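Local coordinates for 450aa long hypothetical fmu protein (Pyrococcus horikoshii, PDB 2YXL) that probably methylates carbon 5 of cytosine in RNA, using S-adenosylmethionine as methyl donor, at residues P11-R16 / A47-V52; E20-G25 / D59-Q64; A88-A93 / W131-K136; I96-D101 / Y140-K145. All coordinates share one frame; numbering follows the deposited sequence.

Contact 1. Residues P11-R16 / A47-V52; sequences PPKGIR and AWLNRV
The start of helix 12-24 meets the first turns of helix 47-75 where Pro11, the N-cap residue, faces Leu49. The CG-CD edge of the proline ring and the forked end of the leucine reach toward each other. Pro11 CD lies 3.7 Å from Leu49 CD1, and Pro11 CG is 3.9 Å from Leu49 CD2, so each branch of the fork has a ring carbon beside it. Leu49 already points its CB at helix 12-24, and with CG anti to the backbone N (chi1 -174°) the fork extends on to the proline.

Around this pair the contact thins out. Leu49 CD2 comes to 4.4 Å from Gly14 CA, where the glycine presents bare backbone to the methyl, and the CE of Lys13 is 4.3 Å from the same CD2. The lysine therefore contributes the aliphatic end of its chain, while its NZ is hydrogen-bonded to the backbone O of Asp43. All the meetings are apolar, and Leu49, buried, is the residue on which they converge.

Leu49 also touches Val44 in the loop before helix 47-75. On another side of segment 11-16, Pro12, Ile15 and Arg16 lean on helix 104-121, which places helix 12-24 between helices 47-75 and 104-121.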
loop_
_atom_site.group_PDB
_atom_site.type_symbol
_atom_site.label_atom_id
_atom_site.label_comp_id
_atom_site.label_asym_id
_atom_site.label_seq_id
_atom_site.Cartn_x
_atom_site.Cartn_y
_atom_site.Cartn_z
ATOM N N PRO A 11 6.854 1.894 -27.669
ATOM C CA PRO A 11 5.985 2.551 -28.652
ATOM C C PRO A 11 5.378 3.860 -28.114
ATOM O O PRO A 11 5.361 4.065 -26.900
ATOM C CB PRO A 11 4.890 1.507 -28.899
ATOM C CG PRO A 11 4.853 0.700 -27.654
ATOM C CD PRO A 11 6.276 0.623 -27.194
ATOM N N PRO A 12 4.882 4.740 -29.013
ATOM C CA PRO A 12 4.332 6.044 -28.613
ATOM C C PRO A 12 3.249 5.967 -27.538
ATOM O O PRO A 12 3.265 6.767 -26.597
ATOM C CB PRO A 12 3.746 6.593 -29.920
ATOM C CG PRO A 12 4.535 5.933 -30.986
ATOM C CD PRO A 12 4.819 4.553 -30.477
ATOM N N LYS A 13 2.328 5.011 -27.668
ATOM C CA LYS A 13 1.265 4.822 -26.678
ATOM C C LYS A 13 1.825 4.390 -25.322
ATOM O O LYS A 13 1.239 4.685 -24.279
ATOM C CB LYS A 13 0.199 3.832 -27.175
ATOM C CG LYS A 13 0.644 2.374 -27.274
ATOM C CD LYS A 13 -0.526 1.468 -27.620
ATOM C CE LYS A 13 -0.089 0.017 -27.756
ATOM N NZ LYS A 13 -1.152 -0.833 -28.370
ATOM N N GLY A 14 2.961 3.695 -25.356
ATOM C CA GLY A 14 3.656 3.261 -24.149
ATOM C C GLY A 14 4.304 4.421 -23.421
ATOM O O GLY A 14 4.293 4.469 -22.190
ATOM N N ILE A 15 4.870 5.354 -24.189
ATOM C CA ILE A 15 5.493 6.558 -23.636
ATOM C C ILE A 15 4.451 7.436 -22.951
ATOM O O ILE A 15 4.683 7.938 -21.855
ATOM C CB ILE A 15 6.269 7.359 -24.722
ATOM C CG1 ILE A 15 7.544 6.611 -25.147
ATOM C CG2 ILE A 15 6.598 8.781 -24.247
ATOM C CD1 ILE A 15 8.607 6.446 -24.053
ATOM N N ARG A 16 3.300 7.602 -23.592
ATOM C CA ARG A 16 2.209 8.386 -23.022
ATOM C C ARG A 16 1.618 7.687 -21.803
ATOM O O ARG A 16 1.084 8.340 -20.903
ATOM C CB ARG A 16 1.122 8.649 -24.066
ATOM C CG ARG A 16 1.570 9.509 -25.246
ATOM C CD ARG A 16 0.410 9.840 -26.174
ATOM N NE ARG A 16 -0.037 8.664 -26.917
ATOM C CZ ARG A 16 0.276 8.403 -28.182
ATOM N NH1 ARG A 16 1.036 9.240 -28.882
ATOM N NH2 ARG A 16 -0.179 7.296 -28.749
ATOM N N ALA A 47 0.974 -7.972 -23.088
ATOM C CA ALA A 47 1.523 -8.371 -21.794
ATOM C C ALA A 47 2.997 -7.997 -21.649
ATOM O O ALA A 47 3.452 -7.686 -20.547
ATOM C CB ALA A 47 1.329 -9.869 -21.569
ATOM N N TRP A 48 3.732 -8.032 -22.762
ATOM C CA TRP A 48 5.152 -7.676 -22.777
ATOM C C TRP A 48 5.358 -6.193 -22.475
ATOM O O TRP A 48 6.256 -5.830 -21.713
ATOM C CB TRP A 48 5.785 -8.043 -24.110
ATOM N N LEU A 49 4.521 -5.349 -23.076
ATOM C CA LEU A 49 4.554 -3.914 -22.822
ATOM C C LEU A 49 4.048 -3.606 -21.416
ATOM O O LEU A 49 4.639 -2.790 -20.706
ATOM C CB LEU A 49 3.736 -3.149 -23.871
ATOM C CG LEU A 49 3.800 -1.617 -23.827
ATOM C CD1 LEU A 49 5.217 -1.115 -24.074
ATOM C CD2 LEU A 49 2.834 -1.006 -24.830
ATOM N N ASN A 50 2.962 -4.270 -21.024
ATOM C CA ASN A 50 2.397 -4.129 -19.683
ATOM C C ASN A 50 3.445 -4.406 -18.606
ATOM O O ASN A 50 3.539 -3.671 -17.627
ATOM C CB ASN A 50 1.193 -5.063 -19.508
ATOM C CG ASN A 50 0.260 -4.620 -18.391
ATOM O OD1 ASN A 50 0.629 -4.613 -17.213
ATOM N ND2 ASN A 50 -0.966 -4.259 -18.759
ATOM N N ARG A 51 4.232 -5.460 -18.815
ATOM C CA ARG A 51 5.305 -5.855 -17.903
ATOM C C ARG A 51 6.418 -4.803 -17.844
ATOM O O ARG A 51 6.778 -4.338 -16.760
ATOM C CB ARG A 51 5.869 -7.221 -18.316
ATOM C CG ARG A 51 6.865 -7.823 -17.339
ATOM C CD ARG A 51 7.270 -9.234 -17.743
ATOM N NE ARG A 51 6.174 -10.195 -17.609
ATOM C CZ ARG A 51 5.561 -10.795 -18.627
ATOM N NH1 ARG A 51 5.930 -10.552 -19.881
ATOM N NH2 ARG A 51 4.577 -11.653 -18.391
ATOM N N VAL A 52 6.943 -4.433 -19.011
ATOM C CA VAL A 52 8.022 -3.449 -19.125
ATOM C C VAL A 52 7.647 -2.093 -18.499
ATOM O O VAL A 52 8.422 -1.521 -17.730
ATOM C CB VAL A 52 8.467 -3.285 -20.609
ATOM C CG1 VAL A 52 9.248 -2.001 -20.826
ATOM C CG2 VAL A 52 9.292 -4.485 -21.049
#

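Contact 2. Residues E20-G25 / D59-Q64; sequences EAIRLG and DIMKKQ
Ile22 of helix 12-24 and Ile60 of helix 47-75 carry this contact, their side chains set at a slant, the outer carbons of Ile22 lying across Ile60. Two approaches give the evidence: Ile22 CD1 is 3.8 Å from Ile60 CG2, and Ile22 CG1 is 3.8 Å from Ile60 CD1. The delta methyl of Ile22 thus enters the angle between the two branches of Ile60, and it also lies 3.9 Å from Ile60 CB.

Met61 joins from a different direction. Its CB does not head straight for helix 12-24, but a bend at chi2 (-51°) turns the thioether chain inward and carries the terminal methyl across. That methyl, CE, is 3.9 Å from Ile22 CD1 and 4.2 Å from Gly25 CA, where the lack of a side chain leaves backbone for it to rest on. Ile22 also touches Phe57, one turn earlier on helix 47-75.

A polar cluster belongs to the same helix segment. Lys63 NZ bridges back one turn to Asp59 OD1 at 2.9 Å, arriving on the syn side 16° out of the carboxylate plane, and Lys63 also makes a cation-pi interaction with Phe99. Its positive charge would probably offset the closeness of Asp59 to Asp95. The chemistry implies a division of labour: buried hydrocarbon joins the two helices, whereas the ion pair stays within 59-64.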
loop_
_atom_site.group_PDB
_atom_site.type_symbol
_atom_site.label_atom_id
_atom_site.label_comp_id
_atom_site.label_asym_id
_atom_site.label_seq_id
_atom_site.Cartn_x
_atom_site.Cartn_y
_atom_site.Cartn_z
ATOM N N GLU A 20 1.424 9.353 -17.961
ATOM C CA GLU A 20 0.105 9.502 -17.350
ATOM C C GLU A 20 -0.014 8.715 -16.039
ATOM O O GLU A 20 -0.640 9.186 -15.089
ATOM C CB GLU A 20 -1.017 9.143 -18.336
ATOM C CG GLU A 20 -2.431 9.242 -17.745
ATOM C CD GLU A 20 -3.426 9.999 -18.624
ATOM O OE1 GLU A 20 -4.423 10.513 -18.069
ATOM O OE2 GLU A 20 -3.225 10.091 -19.854
ATOM N N ALA A 21 0.604 7.537 -15.980
ATOM C CA ALA A 21 0.583 6.721 -14.764
ATOM C C ALA A 21 1.355 7.386 -13.628
ATOM O O ALA A 21 0.912 7.374 -12.478
ATOM C CB ALA A 21 1.129 5.321 -15.039
ATOM N N ILE A 22 2.507 7.961 -13.964
ATOM C CA ILE A 22 3.346 8.659 -12.996
ATOM C C ILE A 22 2.672 9.957 -12.543
ATOM O O ILE A 22 2.710 10.300 -11.356
ATOM C CB ILE A 22 4.776 8.908 -13.556
ATOM C CG1 ILE A 22 5.523 7.577 -13.761
ATOM C CG2 ILE A 22 5.584 9.836 -12.661
ATOM C CD1 ILE A 22 5.683 6.707 -12.507
ATOM N N ARG A 23 2.039 10.658 -13.483
ATOM C CA ARG A 23 1.294 11.871 -13.162
ATOM C C ARG A 23 0.099 11.564 -12.265
ATOM O O ARG A 23 -0.090 12.220 -11.239
ATOM C CB ARG A 23 0.839 12.604 -14.435
ATOM C CG ARG A 23 0.201 13.978 -14.195
ATOM C CD ARG A 23 -1.277 13.867 -13.819
ATOM N NE ARG A 23 -1.825 15.133 -13.338
ATOM C CZ ARG A 23 -1.722 15.579 -12.087
ATOM N NH1 ARG A 23 -1.080 14.872 -11.161
ATOM N NH2 ARG A 23 -2.255 16.749 -11.763
ATOM N N LEU A 24 -0.704 10.574 -12.652
ATOM C CA LEU A 24 -1.897 10.219 -11.883
ATOM C C LEU A 24 -1.556 9.566 -10.548
ATOM O O LEU A 24 -2.331 9.658 -9.595
ATOM C CB LEU A 24 -2.843 9.325 -12.689
ATOM C CG LEU A 24 -3.578 9.923 -13.895
ATOM C CD1 LEU A 24 -4.410 8.839 -14.559
ATOM C CD2 LEU A 24 -4.452 11.113 -13.522
ATOM N N GLY A 25 -0.391 8.924 -10.484
ATOM C CA GLY A 25 0.091 8.280 -9.261
ATOM C C GLY A 25 0.338 9.259 -8.131
ATOM O O GLY A 25 0.435 8.871 -6.967
ATOM N N ASP A 59 10.056 1.290 -10.678
ATOM C CA ASP A 59 11.427 1.781 -10.608
ATOM C C ASP A 59 11.442 3.286 -10.319
ATOM O O ASP A 59 12.262 3.762 -9.530
ATOM C CB ASP A 59 12.173 1.473 -11.910
ATOM C CG ASP A 59 13.680 1.560 -11.757
ATOM O OD1 ASP A 59 14.239 0.874 -10.879
ATOM O OD2 ASP A 59 14.314 2.300 -12.532
ATOM N N ILE A 60 10.529 4.025 -10.953
ATOM C CA ILE A 60 10.393 5.463 -10.725
ATOM C C ILE A 60 9.888 5.740 -9.300
ATOM O O ILE A 60 10.452 6.578 -8.589
ATOM C CB ILE A 60 9.467 6.145 -11.778
ATOM C CG1 ILE A 60 10.080 6.049 -13.183
ATOM C CG2 ILE A 60 9.208 7.608 -11.409
ATOM C CD1 ILE A 60 9.115 6.323 -14.321
ATOM N N MET A 61 8.838 5.032 -8.890
ATOM C CA MET A 61 8.285 5.183 -7.544
ATOM C C MET A 61 9.349 4.920 -6.480
ATOM O O MET A 61 9.503 5.700 -5.542
ATOM C CB MET A 61 7.072 4.262 -7.333
ATOM C CG MET A 61 5.844 4.629 -8.167
ATOM S SD MET A 61 5.396 6.365 -7.990
ATOM C CE MET A 61 3.923 6.469 -9.001
ATOM N N LYS A 62 10.092 3.830 -6.658
ATOM C CA LYS A 62 11.138 3.413 -5.727
ATOM C C LYS A 62 12.272 4.434 -5.594
ATOM O O LYS A 62 12.768 4.665 -4.490
ATOM C CB LYS A 62 11.674 2.044 -6.158
ATOM C CG LYS A 62 12.677 1.390 -5.226
ATOM C CD LYS A 62 12.803 -0.109 -5.505
ATOM C CE LYS A 62 13.297 -0.410 -6.925
ATOM N NZ LYS A 62 13.309 -1.883 -7.216
ATOM N N LYS A 63 12.664 5.049 -6.708
ATOM C CA LYS A 63 13.818 5.955 -6.738
ATOM C C LYS A 63 13.425 7.434 -6.847
ATOM O O LYS A 63 14.277 8.291 -7.108
ATOM C CB LYS A 63 14.744 5.583 -7.899
ATOM C CG LYS A 63 15.226 4.149 -7.875
ATOM C CD LYS A 63 15.883 3.780 -9.191
ATOM C CE LYS A 63 16.436 2.366 -9.148
ATOM N NZ LYS A 63 16.900 1.938 -10.495
ATOM N N GLN A 64 12.142 7.719 -6.626
ATOM C CA GLN A 64 11.556 9.040 -6.864
ATOM C C GLN A 64 12.404 10.188 -6.323
ATOM O O GLN A 64 12.710 11.140 -7.051
ATOM C CB GLN A 64 10.146 9.101 -6.273
ATOM C CG GLN A 64 9.261 10.181 -6.867
ATOM C CD GLN A 64 8.014 10.435 -6.042
ATOM O OE1 GLN A 64 6.896 10.219 -6.509
ATOM N NE2 GLN A 64 8.199 10.895 -4.808
#

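Contact 3. Residues A88-A93 / W131-K136; sequences AALRVA and WDLLDK
Leu90 and Leu133 meet through one methyl each, Leu90 CD2 lying 3.8 Å from Leu133 CD1, with the two side chains crossing at about a right angle. The second meeting is looser: Ala93 CB is 4.1 Å from Leu134 CD2. Consecutive leucines of segment 131-136 are thus matched with residues three apart, almost one turn, on segment 88-93. The backbones come nearest at Ala93 and Leu134, whose CA atoms are 7.8 Å apart, a separation that the small alanine and the branched end of a leucine can span.

The CB of Leu133 points toward helix 84-99, whereas that of Leu90 does not aim straight at its partner; with chi1 -72° and chi2 175°, Leu90 CD2 nevertheless comes to the interface.

Farther out, helix 47-75 backs Leu90 and Leu133, with Ile71 against the former and Val75 against the latter. Leu110 and Arg111 of helix 104-121 lie against Leu134, and Phe130 of helix 124-138 touches Leu90 and Ala93. Such apolar helix-to-helix packing is what builds an all-helical bundle, and this one is consistent with the NusB-like N-terminal domain of RsmB relatives.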
loop_
_atom_site.group_PDB
_atom_site.type_symbol
_atom_site.label_atom_id
_atom_site.label_comp_id
_atom_site.label_asym_id
_atom_site.label_seq_id
_atom_site.Cartn_x
_atom_site.Cartn_y
_atom_site.Cartn_z
ATOM N N ALA A 88 6.235 14.690 -14.169
ATOM C CA ALA A 88 6.057 13.283 -14.517
ATOM C C ALA A 88 6.906 12.894 -15.727
ATOM O O ALA A 88 7.565 11.855 -15.715
ATOM C CB ALA A 88 4.586 12.975 -14.769
ATOM N N ALA A 89 6.906 13.735 -16.760
ATOM C CA ALA A 89 7.696 13.463 -17.961
ATOM C C ALA A 89 9.192 13.449 -17.653
ATOM O O ALA A 89 9.918 12.568 -18.125
ATOM C CB ALA A 89 7.381 14.462 -19.059
ATOM N N LEU A 90 9.642 14.416 -16.855
ATOM C CA LEU A 90 11.045 14.503 -16.468
ATOM C C LEU A 90 11.479 13.272 -15.665
ATOM O O LEU A 90 12.567 12.737 -15.888
ATOM C CB LEU A 90 11.320 15.799 -15.696
ATOM C CG LEU A 90 11.306 17.125 -16.471
ATOM C CD1 LEU A 90 11.468 18.295 -15.528
ATOM C CD2 LEU A 90 12.394 17.163 -17.551
ATOM N N ARG A 91 10.616 12.810 -14.762
ATOM C CA ARG A 91 10.886 11.605 -13.974
ATOM C C ARG A 91 11.026 10.363 -14.860
ATOM O O ARG A 91 11.944 9.558 -14.685
ATOM C CB ARG A 91 9.796 11.392 -12.920
ATOM C CG ARG A 91 9.907 12.319 -11.720
ATOM C CD ARG A 91 8.668 12.272 -10.838
ATOM N NE ARG A 91 8.905 12.960 -9.567
ATOM C CZ ARG A 91 7.986 13.171 -8.627
ATOM N NH1 ARG A 91 6.733 12.759 -8.789
ATOM N NH2 ARG A 91 8.326 13.806 -7.515
ATOM N N VAL A 92 10.111 10.229 -15.814
ATOM C CA VAL A 92 10.122 9.136 -16.770
ATOM C C VAL A 92 11.411 9.146 -17.604
ATOM O O VAL A 92 12.066 8.105 -17.762
ATOM C CB VAL A 92 8.863 9.190 -17.675
ATOM C CG1 VAL A 92 9.013 8.293 -18.902
ATOM C CG2 VAL A 92 7.619 8.810 -16.876
ATOM N N ALA A 93 11.776 10.325 -18.110
ATOM C CA ALA A 93 12.953 10.474 -18.969
ATOM C C ALA A 93 14.266 10.213 -18.228
ATOM O O ALA A 93 15.149 9.537 -18.755
ATOM C CB ALA A 93 12.971 11.851 -19.630
ATOM N N TRP A 131 11.352 19.445 -24.347
ATOM C CA TRP A 131 12.133 19.215 -25.554
ATOM C C TRP A 131 13.537 19.811 -25.431
ATOM O O TRP A 131 14.522 19.176 -25.819
ATOM C CB TRP A 131 11.393 19.821 -26.750
ATOM C CG TRP A 131 11.862 19.351 -28.092
ATOM C CD1 TRP A 131 11.386 18.283 -28.798
ATOM C CD2 TRP A 131 12.885 19.943 -28.898
ATOM N NE1 TRP A 131 12.053 18.169 -29.994
ATOM C CE2 TRP A 131 12.980 19.173 -30.083
ATOM C CE3 TRP A 131 13.735 21.046 -28.736
ATOM C CZ2 TRP A 131 13.893 19.472 -31.104
ATOM C CZ3 TRP A 131 14.642 21.346 -29.755
ATOM C CH2 TRP A 131 14.713 20.556 -30.922
ATOM N N ASP A 132 13.615 21.018 -24.871
ATOM C CA ASP A 132 14.878 21.721 -24.638
ATOM C C ASP A 132 15.777 21.052 -23.590
ATOM O O ASP A 132 16.986 21.284 -23.577
ATOM C CB ASP A 132 14.617 23.176 -24.224
ATOM C CG ASP A 132 14.195 24.056 -25.386
ATOM O OD1 ASP A 132 14.436 23.683 -26.557
ATOM O OD2 ASP A 132 13.632 25.142 -25.130
ATOM N N LEU A 133 15.191 20.238 -22.715
ATOM C CA LEU A 133 15.948 19.593 -21.640
ATOM C C LEU A 133 16.459 18.187 -21.966
ATOM O O LEU A 133 17.384 17.695 -21.311
ATOM C CB LEU A 133 15.119 19.533 -20.355
ATOM C CG LEU A 133 14.849 20.838 -19.612
ATOM C CD1 LEU A 133 13.775 20.592 -18.574
ATOM C CD2 LEU A 133 16.118 21.406 -18.978
ATOM N N LEU A 134 15.855 17.548 -22.963
ATOM C CA LEU A 134 16.136 16.145 -23.259
ATOM C C LEU A 134 17.619 15.774 -23.386
ATOM O O LEU A 134 18.065 14.801 -22.777
ATOM C CB LEU A 134 15.352 15.662 -24.480
ATOM C CG LEU A 134 14.095 14.824 -24.228
ATOM C CD1 LEU A 134 14.088 13.680 -25.228
ATOM C CD2 LEU A 134 14.043 14.252 -22.812
ATOM N N ASP A 135 18.367 16.555 -24.164
ATOM C CA ASP A 135 19.796 16.312 -24.372
ATOM C C ASP A 135 20.616 16.383 -23.083
ATOM O O ASP A 135 21.504 15.554 -22.868
ATOM C CB ASP A 135 20.369 17.260 -25.434
ATOM C CG ASP A 135 20.143 16.759 -26.858
ATOM O OD1 ASP A 135 20.405 17.532 -27.804
ATOM O OD2 ASP A 135 19.708 15.600 -27.038
ATOM N N LYS A 136 20.311 17.363 -22.232
ATOM C CA LYS A 136 20.963 17.502 -20.924
ATOM C C LYS A 136 20.778 16.245 -20.073
ATOM O O LYS A 136 21.713 15.792 -19.410
ATOM C CB LYS A 136 20.424 18.727 -20.175
ATOM C CG LYS A 136 20.946 20.078 -20.671
ATOM C CD LYS A 136 22.168 20.555 -19.875
ATOM C CE LYS A 136 23.491 20.258 -20.586
ATOM N NZ LYS A 136 23.744 21.186 -21.730
#

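Contact 4. Residues I96-D101 / Y140-K145; sequences IALFHD and YKPNPK
Tyr140 opens the second segment by presenting a ring edge to Leu98, near the end of helix 84-99. The leucine methyl CD2 lies in the plane of the tyrosine ring, 3.8 Å from Tyr140 CD2, so the methyl meets the rim and does not sit over a face. The ring reaches this place with chi1 at 170°, extended away from its own backbone N, and the hydroxyl at its far end is hydrogen-bonded to Glu73 of helix 47-75. That bond tethers one end of the ring while its CD2 edge receives the leucine.

Past Lys141, whose CB points away, the CB of Pro142 points toward helix 84-99, and Pro142 CG is 3.9 Å from Leu98 CD2, the same methyl that meets the Tyr140 edge. Here the leucine and proline side chains run past each other in opposite senses. One methyl therefore serves both partners, although the CB of Leu98 does not aim straight at the loop. Leu98 and Pro142 also mark the closest backbones, with their CA atoms 8.1 Å apart.

Farther along, Pro144 touches Glu150 of helix 147-155. The segment is thus a linker at the surface, leaving helix 124-138, brushing the end of helix 84-99, resting Tyr140 on Val70 and Ile74 of helix 47-75, and leading into helix 147-155.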
loop_
_atom_site.group_PDB
_atom_site.type_symbol
_atom_site.label_atom_id
_atom_site.label_comp_id
_atom_site.label_asym_id
_atom_site.label_seq_id
_atom_site.Cartn_x
_atom_site.Cartn_y
_atom_site.Cartn_z
ATOM N N ILE A 96 14.534 6.439 -17.461
ATOM C CA ILE A 96 14.812 5.680 -18.675
ATOM C C ILE A 96 16.265 5.882 -19.120
ATOM O O ILE A 96 16.948 4.917 -19.470
ATOM C CB ILE A 96 13.781 5.985 -19.796
ATOM C CG1 ILE A 96 12.477 5.228 -19.511
ATOM C CG2 ILE A 96 14.318 5.591 -21.160
ATOM C CD1 ILE A 96 11.303 5.622 -20.387
ATOM N N ALA A 97 16.734 7.128 -19.068
ATOM C CA ALA A 97 18.100 7.466 -19.477
ATOM C C ALA A 97 19.172 6.892 -18.549
ATOM O O ALA A 97 20.212 6.431 -19.015
ATOM C CB ALA A 97 18.266 8.975 -19.607
ATOM N N LEU A 98 18.917 6.918 -17.244
ATOM C CA LEU A 98 19.908 6.469 -16.266
ATOM C C LEU A 98 19.950 4.960 -16.071
ATOM O O LEU A 98 21.017 4.403 -15.816
ATOM C CB LEU A 98 19.690 7.141 -14.905
ATOM C CG LEU A 98 19.940 8.642 -14.722
ATOM C CD1 LEU A 98 19.846 8.989 -13.239
ATOM C CD2 LEU A 98 21.282 9.085 -15.294
ATOM N N PHE A 99 18.802 4.300 -16.190
ATOM C CA PHE A 99 18.693 2.911 -15.743
ATOM C C PHE A 99 18.319 1.864 -16.795
ATOM O O PHE A 99 18.704 0.707 -16.668
ATOM C CB PHE A 99 17.727 2.815 -14.552
ATOM C CG PHE A 99 18.117 3.677 -13.383
ATOM C CD1 PHE A 99 19.222 3.353 -12.596
ATOM C CD2 PHE A 99 17.378 4.809 -13.064
ATOM C CE1 PHE A 99 19.586 4.149 -11.515
ATOM C CE2 PHE A 99 17.731 5.613 -11.984
ATOM C CZ PHE A 99 18.837 5.283 -11.209
ATOM N N HIS A 100 17.584 2.262 -17.829
ATOM C CA HIS A 100 16.965 1.276 -18.718
ATOM C C HIS A 100 17.517 1.202 -20.139
ATOM O O HIS A 100 16.967 0.478 -20.972
ATOM C CB HIS A 100 15.442 1.438 -18.717
ATOM C CG HIS A 100 14.839 1.394 -17.349
ATOM N ND1 HIS A 100 14.882 0.269 -16.554
ATOM C CD2 HIS A 100 14.191 2.341 -16.630
ATOM C CE1 HIS A 100 14.283 0.524 -15.405
ATOM N NE2 HIS A 100 13.853 1.773 -15.426
ATOM N N ASP A 101 18.592 1.941 -20.407
ATOM C CA ASP A 101 19.306 1.884 -21.694
ATOM C C ASP A 101 18.367 1.776 -22.915
ATOM O O ASP A 101 18.299 0.721 -23.563
ATOM C CB ASP A 101 20.331 0.732 -21.684
ATOM C CG ASP A 101 21.303 0.791 -22.857
ATOM O OD1 ASP A 101 21.354 1.826 -23.560
ATOM O OD2 ASP A 101 22.024 -0.206 -23.079
ATOM N N TYR A 140 23.723 13.570 -18.861
ATOM C CA TYR A 140 23.987 13.749 -17.433
ATOM C C TYR A 140 24.903 12.668 -16.863
ATOM O O TYR A 140 24.632 11.473 -17.006
ATOM C CB TYR A 140 22.677 13.807 -16.633
ATOM C CG TYR A 140 22.874 13.738 -15.134
ATOM C CD1 TYR A 140 23.281 14.859 -14.412
ATOM C CD2 TYR A 140 22.661 12.550 -14.440
ATOM C CE1 TYR A 140 23.470 14.798 -13.035
ATOM C CE2 TYR A 140 22.846 12.477 -13.063
ATOM C CZ TYR A 140 23.250 13.604 -12.368
ATOM O OH TYR A 140 23.433 13.531 -11.007
ATOM N N LYS A 141 25.977 13.106 -16.208
ATOM C CA LYS A 141 26.908 12.198 -15.532
ATOM C C LYS A 141 26.557 11.999 -14.050
ATOM O O LYS A 141 26.687 12.929 -13.249
ATOM C CB LYS A 141 28.377 12.636 -15.717
ATOM C CG LYS A 141 28.618 14.134 -15.984
ATOM C CD LYS A 141 28.686 14.962 -14.699
ATOM C CE LYS A 141 29.143 16.393 -14.975
ATOM N NZ LYS A 141 28.086 17.226 -15.624
ATOM N N PRO A 142 26.101 10.781 -13.688
ATOM C CA PRO A 142 25.713 10.450 -12.314
ATOM C C PRO A 142 26.908 10.498 -11.367
ATOM O O PRO A 142 27.861 9.728 -11.524
ATOM C CB PRO A 142 25.172 9.016 -12.431
ATOM C CG PRO A 142 24.885 8.823 -13.884
ATOM C CD PRO A 142 25.922 9.630 -14.589
ATOM N N ASN A 143 26.845 11.403 -10.394
ATOM C CA ASN A 143 27.973 11.677 -9.510
ATOM C C ASN A 143 27.583 11.701 -8.022
ATOM O O ASN A 143 27.248 12.762 -7.484
ATOM C CB ASN A 143 28.645 12.994 -9.930
ATOM C CG ASN A 143 29.953 13.256 -9.201
ATOM O OD1 ASN A 143 30.692 12.330 -8.857
ATOM N ND2 ASN A 143 30.250 14.530 -8.971
ATOM N N PRO A 144 27.606 10.527 -7.354
ATOM C CA PRO A 144 27.386 10.492 -5.905
ATOM C C PRO A 144 28.678 10.796 -5.136
ATOM O O PRO A 144 29.596 9.969 -5.096
ATOM C CB PRO A 144 26.910 9.052 -5.644
ATOM C CG PRO A 144 27.007 8.319 -6.970
ATOM C CD PRO A 144 27.818 9.174 -7.897
ATOM N N LYS A 145 28.734 11.987 -4.541
ATOM C CA LYS A 145 29.920 12.470 -3.828
ATOM C C LYS A 145 29.904 12.107 -2.339
ATOM O O LYS A 145 30.819 11.442 -1.849
ATOM C CB LYS A 145 30.082 13.987 -4.016
ATOM C CG LYS A 145 28.766 14.734 -4.257
ATOM C CD LYS A 145 28.922 16.248 -4.187
ATOM C CE LYS A 145 28.560 16.787 -2.810
ATOM N NZ LYS A 145 28.519 18.276 -2.794
#

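Overall arrangement
All four contacts belong to the helical N-terminal part of the chain. Contacts 1 and 2 are two points on one helix pair, 12-24 with 47-75, their centres 15 Å apart; contacts 3 and 4 share helix 84-99, with centres 13 Å apart. Contacts 2 and 3 touch directly: Ile60 CD1 lies 3.9 Å from Val92 CA, and Ile22 CG2 lies 3.9 Å from Ala88 CB, so helix 84-99 packs against both members of the first pair. Contact 2 is nearest the chain's centre, at about 14 Å, against 24 to 28 Å for the others. None lies at the sinefungin pocket or the predicted nucleophile Cys390, which belong to the methyltransferase region.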